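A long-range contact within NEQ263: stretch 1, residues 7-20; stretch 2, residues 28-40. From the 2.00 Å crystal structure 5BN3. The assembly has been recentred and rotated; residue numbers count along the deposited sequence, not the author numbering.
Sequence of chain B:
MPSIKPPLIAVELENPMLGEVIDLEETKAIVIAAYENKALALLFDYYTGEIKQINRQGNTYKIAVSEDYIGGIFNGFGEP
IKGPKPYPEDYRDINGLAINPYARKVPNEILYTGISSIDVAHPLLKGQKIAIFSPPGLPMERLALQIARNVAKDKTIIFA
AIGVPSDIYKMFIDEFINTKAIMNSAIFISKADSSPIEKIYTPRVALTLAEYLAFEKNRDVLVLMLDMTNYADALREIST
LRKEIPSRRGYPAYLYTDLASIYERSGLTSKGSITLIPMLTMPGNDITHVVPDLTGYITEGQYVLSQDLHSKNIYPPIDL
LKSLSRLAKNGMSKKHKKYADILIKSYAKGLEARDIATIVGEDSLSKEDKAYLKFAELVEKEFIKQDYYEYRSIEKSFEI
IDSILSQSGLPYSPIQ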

# COMPACT_ATOMS: atom_id res chain seq x y z
N PRO B 7 -17.66 -25.69 -2.71
CA PRO B 7 -19.11 -25.83 -2.91
C PRO B 7 -19.58 -25.49 -4.32
O PRO B 7 -20.78 -25.31 -4.52
CB PRO B 7 -19.68 -24.81 -1.92
CG PRO B 7 -18.66 -23.72 -1.92
CD PRO B 7 -17.32 -24.39 -2.10
N LEU B 8 -18.67 -25.39 -5.29
CA LEU B 8 -19.05 -24.95 -6.63
C LEU B 8 -19.28 -26.10 -7.62
O LEU B 8 -18.49 -27.04 -7.69
CB LEU B 8 -18.00 -23.99 -7.21
CG LEU B 8 -18.35 -23.37 -8.57
CD1 LEU B 8 -19.54 -22.45 -8.44
CD2 LEU B 8 -17.16 -22.63 -9.17
N ILE B 9 -20.38 -26.01 -8.37
CA ILE B 9 -20.60 -26.89 -9.51
C ILE B 9 -20.87 -26.08 -10.77
O ILE B 9 -21.53 -25.04 -10.73
CB ILE B 9 -21.75 -27.91 -9.27
CG1 ILE B 9 -23.09 -27.20 -9.07
CG2 ILE B 9 -21.44 -28.81 -8.09
CD1 ILE B 9 -24.28 -28.14 -8.93
N ALA B 10 -20.32 -26.54 -11.89
CA ALA B 10 -20.61 -25.95 -13.19
C ALA B 10 -21.53 -26.91 -13.93
O ALA B 10 -21.25 -28.12 -13.99
CB ALA B 10 -19.35 -25.71 -13.98
N VAL B 11 -22.61 -26.39 -14.49
CA VAL B 11 -23.65 -27.26 -15.01
C VAL B 11 -24.35 -26.71 -16.26
O VAL B 11 -24.45 -25.50 -16.46
CB VAL B 11 -24.66 -27.59 -13.89
CG1 VAL B 11 -26.07 -27.16 -14.25
CG2 VAL B 11 -24.60 -29.06 -13.55
N GLU B 12 -24.82 -27.62 -17.12
CA GLU B 12 -25.48 -27.25 -18.36
C GLU B 12 -27.00 -27.24 -18.16
O GLU B 12 -27.59 -28.25 -17.78
CB GLU B 12 -25.12 -28.23 -19.48
CG GLU B 12 -23.65 -28.65 -19.50
CD GLU B 12 -23.33 -29.78 -18.54
OE1 GLU B 12 -24.23 -30.19 -17.76
OE2 GLU B 12 -22.18 -30.28 -18.55
N LEU B 13 -27.62 -26.08 -18.40
CA LEU B 13 -29.06 -25.93 -18.22
C LEU B 13 -29.69 -25.21 -19.41
O LEU B 13 -29.13 -24.24 -19.92
CB LEU B 13 -29.37 -25.13 -16.95
CG LEU B 13 -29.02 -25.72 -15.58
CD1 LEU B 13 -29.40 -24.74 -14.47
CD2 LEU B 13 -29.73 -27.04 -15.37
N GLU B 14 -30.85 -25.68 -19.84
CA GLU B 14 -31.62 -24.96 -20.85
C GLU B 14 -32.27 -23.75 -20.20
O GLU B 14 -33.07 -23.90 -19.27
CB GLU B 14 -32.67 -25.87 -21.46
N ASN B 15 -31.92 -22.56 -20.69
CA ASN B 15 -32.44 -21.30 -20.16
C ASN B 15 -32.32 -21.14 -18.63
O ASN B 15 -33.33 -21.16 -17.93
CB ASN B 15 -33.88 -21.07 -20.62
CG ASN B 15 -34.00 -20.95 -22.13
OD1 ASN B 15 -33.01 -20.75 -22.83
ND2 ASN B 15 -35.22 -21.07 -22.63
N PRO B 16 -31.09 -20.97 -18.13
CA PRO B 16 -30.85 -20.83 -16.69
C PRO B 16 -31.50 -19.58 -16.11
O PRO B 16 -31.57 -18.55 -16.79
CB PRO B 16 -29.32 -20.69 -16.61
CG PRO B 16 -28.81 -21.26 -17.88
CD PRO B 16 -29.84 -20.93 -18.91
N MET B 17 -31.98 -19.68 -14.88
CA MET B 17 -32.55 -18.54 -14.17
C MET B 17 -31.60 -18.10 -13.07
O MET B 17 -31.13 -18.91 -12.28
CB MET B 17 -33.91 -18.93 -13.57
CG MET B 17 -34.47 -17.92 -12.56
SD MET B 17 -35.89 -18.58 -11.66
CE MET B 17 -37.02 -18.91 -13.01
N LEU B 18 -31.32 -16.80 -13.02
CA LEU B 18 -30.45 -16.25 -11.98
C LEU B 18 -31.10 -16.42 -10.61
O LEU B 18 -32.21 -15.95 -10.38
CB LEU B 18 -30.19 -14.76 -12.25
CG LEU B 18 -28.79 -14.18 -12.01
CD1 LEU B 18 -28.89 -12.81 -11.35
CD2 LEU B 18 -27.91 -15.12 -11.19
N GLY B 19 -30.40 -17.10 -9.70
CA GLY B 19 -30.91 -17.31 -8.36
C GLY B 19 -31.75 -18.57 -8.20
O GLY B 19 -32.27 -18.84 -7.11
N GLU B 20 -31.87 -19.34 -9.27
CA GLU B 20 -32.72 -20.53 -9.31
C GLU B 20 -32.26 -21.63 -8.35
O GLU B 20 -31.07 -21.93 -8.26
CB GLU B 20 -32.77 -21.06 -10.75
CG GLU B 20 -33.58 -22.32 -10.97
CD GLU B 20 -33.53 -22.79 -12.41
OE1 GLU B 20 -34.42 -23.56 -12.83
OE2 GLU B 20 -32.58 -22.40 -13.14
N LYS B 28 -29.28 -29.43 -2.33
CA LYS B 28 -29.74 -28.38 -3.24
C LYS B 28 -28.61 -27.45 -3.64
O LYS B 28 -27.52 -27.50 -3.07
CB LYS B 28 -30.86 -27.56 -2.59
CG LYS B 28 -32.10 -28.36 -2.25
CD LYS B 28 -33.13 -27.49 -1.53
CE LYS B 28 -34.30 -28.32 -1.02
NZ LYS B 28 -35.22 -27.50 -0.17
N ALA B 29 -28.87 -26.60 -4.63
CA ALA B 29 -27.90 -25.60 -5.06
C ALA B 29 -28.60 -24.33 -5.53
O ALA B 29 -29.77 -24.36 -5.90
CB ALA B 29 -27.01 -26.15 -6.16
N ILE B 30 -27.87 -23.22 -5.51
CA ILE B 30 -28.38 -21.95 -6.02
C ILE B 30 -27.57 -21.54 -7.25
O ILE B 30 -26.34 -21.48 -7.18
CB ILE B 30 -28.27 -20.83 -4.97
CG1 ILE B 30 -29.02 -21.20 -3.69
CG2 ILE B 30 -28.78 -19.51 -5.54
CD1 ILE B 30 -30.51 -21.38 -3.88
N VAL B 31 -28.25 -21.26 -8.35
CA VAL B 31 -27.58 -20.77 -9.55
C VAL B 31 -27.12 -19.34 -9.33
O VAL B 31 -27.94 -18.45 -9.08
CB VAL B 31 -28.50 -20.84 -10.79
CG1 VAL B 31 -27.82 -20.23 -12.00
CG2 VAL B 31 -28.91 -22.27 -11.07
N ILE B 32 -25.81 -19.11 -9.40
CA ILE B 32 -25.24 -17.79 -9.13
C ILE B 32 -24.73 -17.09 -10.39
O ILE B 32 -24.39 -15.92 -10.35
CB ILE B 32 -24.10 -17.87 -8.09
CG1 ILE B 32 -22.99 -18.80 -8.58
CG2 ILE B 32 -24.63 -18.33 -6.74
CD1 ILE B 32 -21.76 -18.82 -7.69
N ALA B 33 -24.69 -17.82 -11.50
CA ALA B 33 -24.26 -17.24 -12.77
C ALA B 33 -24.94 -17.94 -13.95
O ALA B 33 -25.20 -19.14 -13.90
CB ALA B 33 -22.75 -17.31 -12.91
N ALA B 34 -25.20 -17.19 -15.01
CA ALA B 34 -25.89 -17.73 -16.18
C ALA B 34 -25.50 -17.04 -17.49
O ALA B 34 -25.77 -15.84 -17.66
CB ALA B 34 -27.39 -17.67 -15.98
N TYR B 35 -24.88 -17.78 -18.39
CA TYR B 35 -24.61 -17.30 -19.75
C TYR B 35 -25.04 -18.38 -20.74
O TYR B 35 -24.58 -19.52 -20.66
CB TYR B 35 -23.12 -16.98 -19.93
CG TYR B 35 -22.84 -16.16 -21.17
CD1 TYR B 35 -22.73 -16.76 -22.42
CD2 TYR B 35 -22.67 -14.78 -21.09
CE1 TYR B 35 -22.48 -16.00 -23.56
CE2 TYR B 35 -22.42 -14.02 -22.22
CZ TYR B 35 -22.33 -14.64 -23.45
OH TYR B 35 -22.07 -13.89 -24.58
N GLU B 36 -25.91 -18.00 -21.68
CA GLU B 36 -26.52 -18.95 -22.61
C GLU B 36 -27.09 -20.15 -21.88
O GLU B 36 -28.07 -20.03 -21.15
CB GLU B 36 -25.52 -19.41 -23.68
CG GLU B 36 -24.95 -18.29 -24.56
CD GLU B 36 -25.92 -17.78 -25.61
OE1 GLU B 36 -27.13 -18.10 -25.53
OE2 GLU B 36 -25.47 -17.06 -26.52
N ASN B 37 -26.47 -21.32 -22.05
CA ASN B 37 -26.91 -22.53 -21.38
C ASN B 37 -25.92 -23.04 -20.33
O ASN B 37 -26.00 -24.19 -19.90
CB ASN B 37 -27.22 -23.64 -22.40
CG ASN B 37 -26.01 -24.02 -23.23
OD1 ASN B 37 -25.28 -23.16 -23.72
ND2 ASN B 37 -25.78 -25.32 -23.38
N LYS B 38 -25.00 -22.17 -19.92
CA LYS B 38 -24.04 -22.51 -18.88
C LYS B 38 -24.44 -21.89 -17.55
O LYS B 38 -24.81 -20.71 -17.50
CB LYS B 38 -22.64 -22.04 -19.27
CG LYS B 38 -22.15 -22.53 -20.62
CD LYS B 38 -22.10 -24.05 -20.70
CE LYS B 38 -21.45 -24.51 -22.00
NZ LYS B 38 -22.11 -23.92 -23.20
N ALA B 39 -24.38 -22.67 -16.48
CA ALA B 39 -24.71 -22.17 -15.15
C ALA B 39 -23.65 -22.55 -14.13
O ALA B 39 -23.04 -23.62 -14.22
CB ALA B 39 -26.07 -22.67 -14.71
N LEU B 40 -23.43 -21.67 -13.16
CA LEU B 40 -22.61 -21.99 -12.00
C LEU B 40 -23.54 -22.05 -10.80
O LEU B 40 -24.42 -21.20 -10.65
CB LEU B 40 -21.52 -20.94 -11.78
CG LEU B 40 -20.47 -20.73 -12.87
CD1 LEU B 40 -19.38 -19.77 -12.42
CD2 LEU B 40 -19.86 -22.06 -13.29

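Stretch 2 is a β-hairpin, its strands 28-35 and 38-40 joined by a type II' turn from Y35 to K38, and stretch 1 bonds to both of its strands in turn. Strand 8-12 runs antiparallel to strand 38-40, with an angle of 161° between their directions. V11 and A39 form the hydrogen-bonded pair: V11 N donates to A39 O and A39 N to V11 O, both at 2.8 Å. Beyond the strand, L13 N reaches N37 O at 2.9 Å, which extends the ladder to the hairpin turn. Further on, G19 N donates to V31 O and V31 N to E20 O, each at 2.9 Å, so the chain that began beside one hairpin strand ends beside the other.

Between these two attachments, P16 is the main bump. Its CA-to-CB bond points toward stretch 2, and the ring settles over small side chains: P16 CB lies 3.6 Å from A34 CB and 4.3 Å from A39 CB, while P16 CD comes within 3.0 Å of E36 O, a buried carbonyl left without a polar partner. The methyl of A39 leaves space that L13 shares, L13 CD1 approaching A39 CB at 3.9 Å and V31 CG2 at 4.2 Å. V31 itself projects toward stretch 1, its CG1 3.6 Å from M17 O.

On the sheet face carrying A10 and L40, the pattern is reversed: the short A10 makes room for the longer leucine, with A10 CB 3.7 Å from L40 CD2. L8 adds a further contact, its CD1 4.2 Å from L40 CB.

The type II turn from M17 to E20 brings the chain alongside V31. G19 adopts a positive phi of 90°, where a CB would jam against the preceding carbonyl oxygen.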